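Local coordinates for HhaI Restriction Endonuclease (Haemophilus parahaemolyticus, PDB 6UKF) that recognises the duplex sequence GCGC and cleaves its DNA backbone as a restriction endonuclease, at a contact of chain A with DNA. Numbering follows the deposited sequence.

Contact 1: a contact of chain A with DNA. Residues 3, 7, 34, 46, 48-49, 52. With nucleotides of chain B.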
# COMPACT_ATOMS: atom_id res chain seq x y z
N TRP A 3 -9.52 -6.76 -1.03
CA TRP A 3 -8.42 -6.86 -0.08
C TRP A 3 -8.87 -6.56 1.34
O TRP A 3 -8.29 -7.10 2.29
CB TRP A 3 -7.25 -5.97 -0.50
CG TRP A 3 -7.49 -4.50 -0.43
CD1 TRP A 3 -7.84 -3.68 -1.46
CD2 TRP A 3 -7.38 -3.67 0.72
NE1 TRP A 3 -7.95 -2.39 -1.02
CE2 TRP A 3 -7.67 -2.35 0.32
CE3 TRP A 3 -7.05 -3.91 2.06
CZ2 TRP A 3 -7.65 -1.28 1.21
CZ3 TRP A 3 -7.03 -2.85 2.94
CH2 TRP A 3 -7.33 -1.55 2.52
N GLU A 7 -8.31 -9.19 4.42
CA GLU A 7 -7.64 -8.95 5.70
C GLU A 7 -8.50 -9.39 6.87
O GLU A 7 -7.99 -9.95 7.85
CB GLU A 7 -7.24 -7.47 5.80
CG GLU A 7 -6.15 -7.10 4.79
CD GLU A 7 -5.63 -5.69 4.94
OE1 GLU A 7 -6.19 -4.94 5.68
OE2 GLU A 7 -4.56 -5.33 4.22
N ASP A 34 -1.07 -3.99 9.71
CA ASP A 34 -2.49 -3.83 9.99
C ASP A 34 -2.98 -4.82 11.03
O ASP A 34 -4.02 -4.58 11.66
CB ASP A 34 -3.35 -3.97 8.69
CG ASP A 34 -3.10 -2.87 7.69
OD1 ASP A 34 -2.43 -3.27 6.78
OD2 ASP A 34 -3.63 -1.71 7.96
N GLU A 46 1.72 -9.00 8.31
CA GLU A 46 1.27 -8.38 7.07
C GLU A 46 0.43 -9.39 6.30
O GLU A 46 0.92 -10.47 5.95
CB GLU A 46 2.45 -7.92 6.23
CG GLU A 46 2.65 -6.41 6.24
CD GLU A 46 1.42 -5.66 5.76
OE1 GLU A 46 0.84 -6.06 4.73
OE2 GLU A 46 1.02 -4.68 6.42
N LYS A 48 -1.25 -10.33 2.81
CA LYS A 48 -1.06 -10.02 1.40
C LYS A 48 -1.90 -10.97 0.57
O LYS A 48 -1.85 -12.18 0.78
CB LYS A 48 0.41 -10.16 0.99
CG LYS A 48 1.31 -9.05 1.51
CD LYS A 48 1.04 -7.75 0.77
CE LYS A 48 1.55 -6.56 1.55
NZ LYS A 48 1.12 -5.27 0.94
N MET A 49 -2.65 -10.42 -0.38
CA MET A 49 -3.31 -11.25 -1.36
C MET A 49 -2.27 -11.83 -2.31
O MET A 49 -1.13 -11.37 -2.36
CB MET A 49 -4.35 -10.44 -2.13
CG MET A 49 -5.44 -9.88 -1.24
SD MET A 49 -6.89 -9.32 -2.15
CE MET A 49 -7.64 -10.89 -2.57
N SER A 52 -0.16 -8.62 -5.03
CA SER A 52 -0.14 -7.44 -4.18
C SER A 52 1.06 -6.58 -4.53
O SER A 52 1.95 -6.98 -5.29
CB SER A 52 -0.03 -7.83 -2.70
OG SER A 52 -1.12 -8.65 -2.29
P DC B 9 -0.48 -2.73 3.01
OP1 DC B 9 -0.83 -3.71 4.05
OP2 DC B 9 0.85 -2.76 2.36
O5' DC B 9 -1.56 -2.80 1.85
C5' DC B 9 -2.91 -3.03 2.18
C4' DC B 9 -3.81 -2.82 0.99
O4' DC B 9 -3.74 -1.44 0.54
C3' DC B 9 -3.45 -3.61 -0.25
O3' DC B 9 -3.81 -4.97 -0.15
C2' DC B 9 -4.24 -2.85 -1.31
C1' DC B 9 -4.05 -1.39 -0.85
N1 DC B 9 -2.95 -0.71 -1.58
C2 DC B 9 -3.25 -0.05 -2.77
O2 DC B 9 -4.43 -0.01 -3.15
N3 DC B 9 -2.25 0.55 -3.46
C4 DC B 9 -1.00 0.49 -3.01
N4 DC B 9 -0.05 1.09 -3.74
C5 DC B 9 -0.66 -0.21 -1.81
C6 DC B 9 -1.66 -0.79 -1.14
P DA B 10 -2.75 -6.10 -0.59
OP1 DA B 10 -3.28 -7.40 -0.13
OP2 DA B 10 -1.40 -5.66 -0.19
O5' DA B 10 -2.74 -6.04 -2.19
C5' DA B 10 -3.75 -6.69 -2.94
C4' DA B 10 -4.75 -5.69 -3.47
O4' DA B 10 -4.07 -4.70 -4.30
C3' DA B 10 -5.84 -6.28 -4.35
O3' DA B 10 -7.05 -5.60 -4.08
C2' DA B 10 -5.32 -6.06 -5.77
C1' DA B 10 -4.58 -4.74 -5.63
N9 DA B 10 -3.45 -4.56 -6.53
C8 DA B 10 -2.45 -5.45 -6.79
N7 DA B 10 -1.55 -5.01 -7.63
C5 DA B 10 -1.98 -3.73 -7.93
C6 DA B 10 -1.46 -2.73 -8.77
N6 DA B 10 -0.34 -2.88 -9.48
N1 DA B 10 -2.14 -1.56 -8.85
C2 DA B 10 -3.26 -1.42 -8.13
N3 DA B 10 -3.84 -2.29 -7.31
C4 DA B 10 -3.15 -3.44 -7.26
P DA B 11 -8.41 -5.95 -4.86
OP1 DA B 11 -9.50 -5.85 -3.86
OP2 DA B 11 -8.25 -7.19 -5.65
O5' DA B 11 -8.56 -4.73 -5.88
C5' DA B 11 -8.60 -3.40 -5.37
C4' DA B 11 -9.00 -2.39 -6.43
O4' DA B 11 -7.90 -2.18 -7.36
C3' DA B 11 -10.19 -2.79 -7.30
O3' DA B 11 -10.90 -1.61 -7.66
C2' DA B 11 -9.52 -3.49 -8.48
C1' DA B 11 -8.24 -2.69 -8.65
N9 DA B 11 -7.08 -3.44 -9.12
C8 DA B 11 -6.68 -4.69 -8.73
N7 DA B 11 -5.56 -5.08 -9.30
C5 DA B 11 -5.19 -4.01 -10.10
C6 DA B 11 -4.10 -3.80 -10.96
N6 DA B 11 -3.13 -4.70 -11.16
N1 DA B 11 -4.04 -2.61 -11.61
C2 DA B 11 -5.00 -1.71 -11.40
N3 DA B 11 -6.08 -1.80 -10.62
C4 DA B 11 -6.11 -2.99 -9.99
O HOH W 1 -4.19 -7.41 2.41
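Asp34, Glu46 and Lys48 form the PD-(D/E)XK nuclease motif of HhaI, here set against the phosphate 5' to DC9 of chain B, the scissile one for cleavage within GCGC. Lys48 carries most of the charge pairing. Its CG lies beside the backbone N, the chain turns at chi2 (-72°), and the remainder runs nearly extended, bringing the ammonium between two successive phosphates. Lys48 NZ bonds DA10 OP2 at 2.8 Å and also DC9 OP2 at 2.9 Å, with salt-bridge character in both pairs.

A more distant salt bridge joins Lys48 NZ to Glu46 OE1. Glu46 OE1 also lies 3.0 Å from DC9 OP1, an acceptor-acceptor clash unless one of them bears a proton. Such crowding would probably raise the pKa of Glu46, and a catalytic metal would be expected to relieve it. Asp34 points toward the same OP1 but is poorly ordered.

The stacking belongs to Trp3, at the start of helix 3-18. With CG in the crowded position between backbone N and carbonyl carbon (chi1 68°), the indole lies flat along the DC9 deoxyribose: C4' sits 3.6 Å from the centroid of the six-membered ring and C2' covers the five-membered ring, both as CH-pi contacts. DA11 C5' and Glu7 CD lie at the indole edge. The Trp3 backbone N bonds DA11 OP1 at 3.0 Å.

At DA10, Met49 N points almost straight at OP1 (3.1 Å, 167° at H), while Ser52 OG bonds both O5' of DA10 and, at 2.7 Å, Met49 O, approaching that carbonyl from above its plane. Glu7 OE2 reaches DA10 OP1 through a water that probably eases the repulsion between carboxylate and phosphate.

Contact 2: a contact of chain A with DNA. Residues 53, 155, 157-158. With nucleotides of chain B; nucleotides of chain C.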
# COMPACT_ATOMS: atom_id res chain seq x y z
N GLN A 53 1.09 -5.39 -3.95
CA GLN A 53 2.28 -4.56 -3.91
C GLN A 53 2.86 -4.64 -2.50
O GLN A 53 2.25 -5.21 -1.60
CB GLN A 53 1.97 -3.15 -4.38
CG GLN A 53 1.52 -3.16 -5.85
CD GLN A 53 1.09 -1.81 -6.37
OE1 GLN A 53 1.82 -1.16 -7.12
NE2 GLN A 53 -0.12 -1.38 -5.99
N ARG A 155 7.39 4.24 -11.23
CA ARG A 155 6.22 4.76 -11.91
C ARG A 155 5.65 5.95 -11.14
O ARG A 155 5.77 6.04 -9.92
CB ARG A 155 5.12 3.70 -12.08
CG ARG A 155 4.43 3.23 -10.79
CD ARG A 155 3.40 2.16 -11.14
NE ARG A 155 2.76 1.54 -9.99
CZ ARG A 155 1.60 1.94 -9.45
NH1 ARG A 155 0.94 2.97 -9.95
NH2 ARG A 155 1.11 1.29 -8.41
N LYS A 157 2.91 7.62 -9.28
CA LYS A 157 1.70 7.26 -8.54
C LYS A 157 1.15 8.52 -7.90
O LYS A 157 1.70 9.03 -6.92
CB LYS A 157 1.94 6.15 -7.52
CG LYS A 157 0.65 5.72 -6.83
CD LYS A 157 0.74 4.34 -6.19
CE LYS A 157 1.83 4.24 -5.13
NZ LYS A 157 1.56 5.09 -3.94
N LYS A 158 0.07 9.03 -8.49
CA LYS A 158 -0.62 10.20 -7.96
C LYS A 158 -0.89 10.02 -6.47
O LYS A 158 -1.25 8.93 -6.02
CB LYS A 158 -1.94 10.35 -8.71
CG LYS A 158 -2.71 11.60 -8.42
CD LYS A 158 -4.05 11.54 -9.13
CE LYS A 158 -4.87 12.80 -8.91
NZ LYS A 158 -6.22 12.67 -9.53
P DG B 8 3.74 1.01 2.78
OP1 DG B 8 4.24 0.14 3.87
OP2 DG B 8 4.23 0.82 1.40
O5' DG B 8 2.15 0.91 2.79
C5' DG B 8 1.46 1.00 4.03
C4' DG B 8 -0.03 0.97 3.82
O4' DG B 8 -0.45 2.19 3.16
C3' DG B 8 -0.53 -0.15 2.93
O3' DG B 8 -0.73 -1.30 3.68
C2' DG B 8 -1.82 0.41 2.35
C1' DG B 8 -1.51 1.89 2.25
N9 DG B 8 -1.09 2.36 0.93
C8 DG B 8 0.20 2.49 0.47
N7 DG B 8 0.26 3.00 -0.73
C5 DG B 8 -1.06 3.24 -1.07
C6 DG B 8 -1.62 3.80 -2.25
O6 DG B 8 -1.04 4.21 -3.26
N1 DG B 8 -3.01 3.87 -2.17
C2 DG B 8 -3.76 3.45 -1.10
N2 DG B 8 -5.09 3.60 -1.21
N3 DG B 8 -3.25 2.93 -0.00
C4 DG B 8 -1.90 2.86 -0.05
P DC B 9 -0.48 -2.73 3.01
OP1 DC B 9 -0.83 -3.71 4.05
OP2 DC B 9 0.85 -2.76 2.36
O5' DC B 9 -1.56 -2.80 1.85
C5' DC B 9 -2.91 -3.03 2.18
C4' DC B 9 -3.81 -2.82 0.99
O4' DC B 9 -3.74 -1.44 0.54
C3' DC B 9 -3.45 -3.61 -0.25
O3' DC B 9 -3.81 -4.97 -0.15
C2' DC B 9 -4.24 -2.85 -1.31
C1' DC B 9 -4.05 -1.39 -0.85
N1 DC B 9 -2.95 -0.71 -1.58
C2 DC B 9 -3.25 -0.05 -2.77
O2 DC B 9 -4.43 -0.01 -3.15
N3 DC B 9 -2.25 0.55 -3.46
C4 DC B 9 -1.00 0.49 -3.01
N4 DC B 9 -0.05 1.09 -3.74
C5 DC B 9 -0.66 -0.21 -1.81
C6 DC B 9 -1.66 -0.79 -1.14
P DA B 10 -2.75 -6.10 -0.59
OP1 DA B 10 -3.28 -7.40 -0.13
OP2 DA B 10 -1.40 -5.66 -0.19
O5' DA B 10 -2.74 -6.04 -2.19
C5' DA B 10 -3.75 -6.69 -2.94
C4' DA B 10 -4.75 -5.69 -3.47
O4' DA B 10 -4.07 -4.70 -4.30
C3' DA B 10 -5.84 -6.28 -4.35
O3' DA B 10 -7.05 -5.60 -4.08
C2' DA B 10 -5.32 -6.06 -5.77
C1' DA B 10 -4.58 -4.74 -5.63
N9 DA B 10 -3.45 -4.56 -6.53
C8 DA B 10 -2.45 -5.45 -6.79
N7 DA B 10 -1.55 -5.01 -7.63
C5 DA B 10 -1.98 -3.73 -7.93
C6 DA B 10 -1.46 -2.73 -8.77
N6 DA B 10 -0.34 -2.88 -9.48
N1 DA B 10 -2.14 -1.56 -8.85
C2 DA B 10 -3.26 -1.42 -8.13
N3 DA B 10 -3.84 -2.29 -7.31
C4 DA B 10 -3.15 -3.44 -7.26
P DT C 4 -1.70 4.03 -17.98
OP1 DT C 4 -2.53 4.91 -18.83
OP2 DT C 4 -0.23 4.19 -17.96
O5' DT C 4 -2.25 4.14 -16.49
C5' DT C 4 -3.62 3.95 -16.26
C4' DT C 4 -3.92 3.98 -14.78
O4' DT C 4 -3.47 2.78 -14.17
C3' DT C 4 -3.24 5.12 -14.02
O3' DT C 4 -4.19 6.19 -13.89
C2' DT C 4 -2.80 4.49 -12.68
C1' DT C 4 -3.22 3.02 -12.81
N1 DT C 4 -2.22 2.01 -12.38
C2 DT C 4 -2.51 1.20 -11.31
O2 DT C 4 -3.52 1.30 -10.65
N3 DT C 4 -1.54 0.27 -11.02
C4 DT C 4 -0.35 0.07 -11.70
O4 DT C 4 0.45 -0.79 -11.36
C5 DT C 4 -0.13 0.94 -12.82
C7 DT C 4 1.12 0.80 -13.63
C6 DT C 4 -1.07 1.85 -13.12
P DG C 5 -3.86 7.55 -13.11
OP1 DG C 5 -4.68 8.59 -13.75
OP2 DG C 5 -2.40 7.74 -13.00
O5' DG C 5 -4.48 7.29 -11.67
C5' DG C 5 -5.85 6.96 -11.54
C4' DG C 5 -6.17 6.77 -10.08
O4' DG C 5 -5.54 5.54 -9.61
C3' DG C 5 -5.62 7.89 -9.19
O3' DG C 5 -6.50 8.15 -8.12
C2' DG C 5 -4.30 7.29 -8.71
C1' DG C 5 -4.75 5.85 -8.48
N9 DG C 5 -3.69 4.88 -8.33
C8 DG C 5 -2.54 4.76 -9.07
N7 DG C 5 -1.77 3.79 -8.66
C5 DG C 5 -2.45 3.25 -7.57
C6 DG C 5 -2.11 2.17 -6.71
O6 DG C 5 -1.10 1.46 -6.73
N1 DG C 5 -3.09 1.97 -5.74
C2 DG C 5 -4.24 2.70 -5.61
N2 DG C 5 -5.06 2.36 -4.61
N3 DG C 5 -4.57 3.70 -6.41
C4 DG C 5 -3.63 3.92 -7.36
P DC C 6 -7.60 9.32 -8.22
OP1 DC C 6 -8.29 9.18 -9.52
OP2 DC C 6 -6.97 10.61 -7.87
O5' DC C 6 -8.60 8.94 -7.04
C5' DC C 6 -9.46 7.81 -7.17
C4' DC C 6 -9.59 7.06 -5.86
O4' DC C 6 -8.34 6.36 -5.56
C3' DC C 6 -9.87 7.91 -4.62
O3' DC C 6 -10.68 7.15 -3.72
C2' DC C 6 -8.48 8.18 -4.08
C1' DC C 6 -7.82 6.83 -4.32
N1 DC C 6 -6.34 6.82 -4.40
C2 DC C 6 -5.65 5.73 -3.89
O2 DC C 6 -6.30 4.81 -3.37
N3 DC C 6 -4.30 5.70 -3.96
C4 DC C 6 -3.64 6.71 -4.53
N4 DC C 6 -2.31 6.64 -4.58
C5 DC C 6 -4.33 7.84 -5.08
C6 DC C 6 -5.66 7.85 -5.00
O HOH W 2 -0.36 -3.78 -1.94
O HOH W 3 -1.78 -2.90 -4.14
O HOH W 4 -0.85 7.36 -10.79
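In this major-groove recognition site, Arg155 reads DG5 of chain C, the first guanine of that strand's GCGC. Its CB directs CG into the crowded position between backbone N and carbonyl carbon (chi1 69°), and the chain then extends through CD to NE. Arg155 CD rests 3.6 Å from the DT4 methyl carbon C7, and NE passes near O4 of the same thymine. Arg155 CZ lies 3.5 Å from DT4 C4, which sits over the centre of the guanidinium face; NH1 adds a cation-pi contact with this thymine ring. At the tip the grip is end-on: Arg155 NH1 meets DG5 N7 at 3.1 Å (178° at H) and Arg155 NH2 meets DG5 O6 at 2.8 Å, both acceptors lying in the guanidinium plane.

Gln53 holds that plane. Gln53 OE1 takes the NH2 of Arg155 on an in-plane lone pair at 2.9 Å, while Gln53 NE2 gives a second protein bond to DG5 O6 at 3.1 Å. The amide carbon CD packs against the DA10 base, as Arg155 does on the paired DT4.

Lys157 bends at chi3 and chi4, passing its CD by DG5 so that NZ bonds DG8 O6 at 2.8 Å. Extended Lys158 instead sends NZ to a DC6 phosphate oxygen, OP2, in a salt bridge. Its backbone O reads the base of that nucleotide: DC6 N4 donates to Lys158 O at 2.9 Å, nearly along the C=O axis (170°).

The C-alpha centres of contact 1 and contact 2 lie about 17 Å apart, yet the two meet in sequence at strand 51-62, where neighbouring residues Ser52 and Gln53 serve backbone and bases respectively. DC9 and DA10 of chain B are common to both. Contact 1 adds helix 3-18 and the strand 43-47 region, whereas contact 2 adds strand 148-156 and the residues just after it. This continuity suggests that reading GCGC helps register the scissile phosphate against the nuclease motif. One protein chain supplies both contacts in the deposited assembly, so neither depends on a second subunit there.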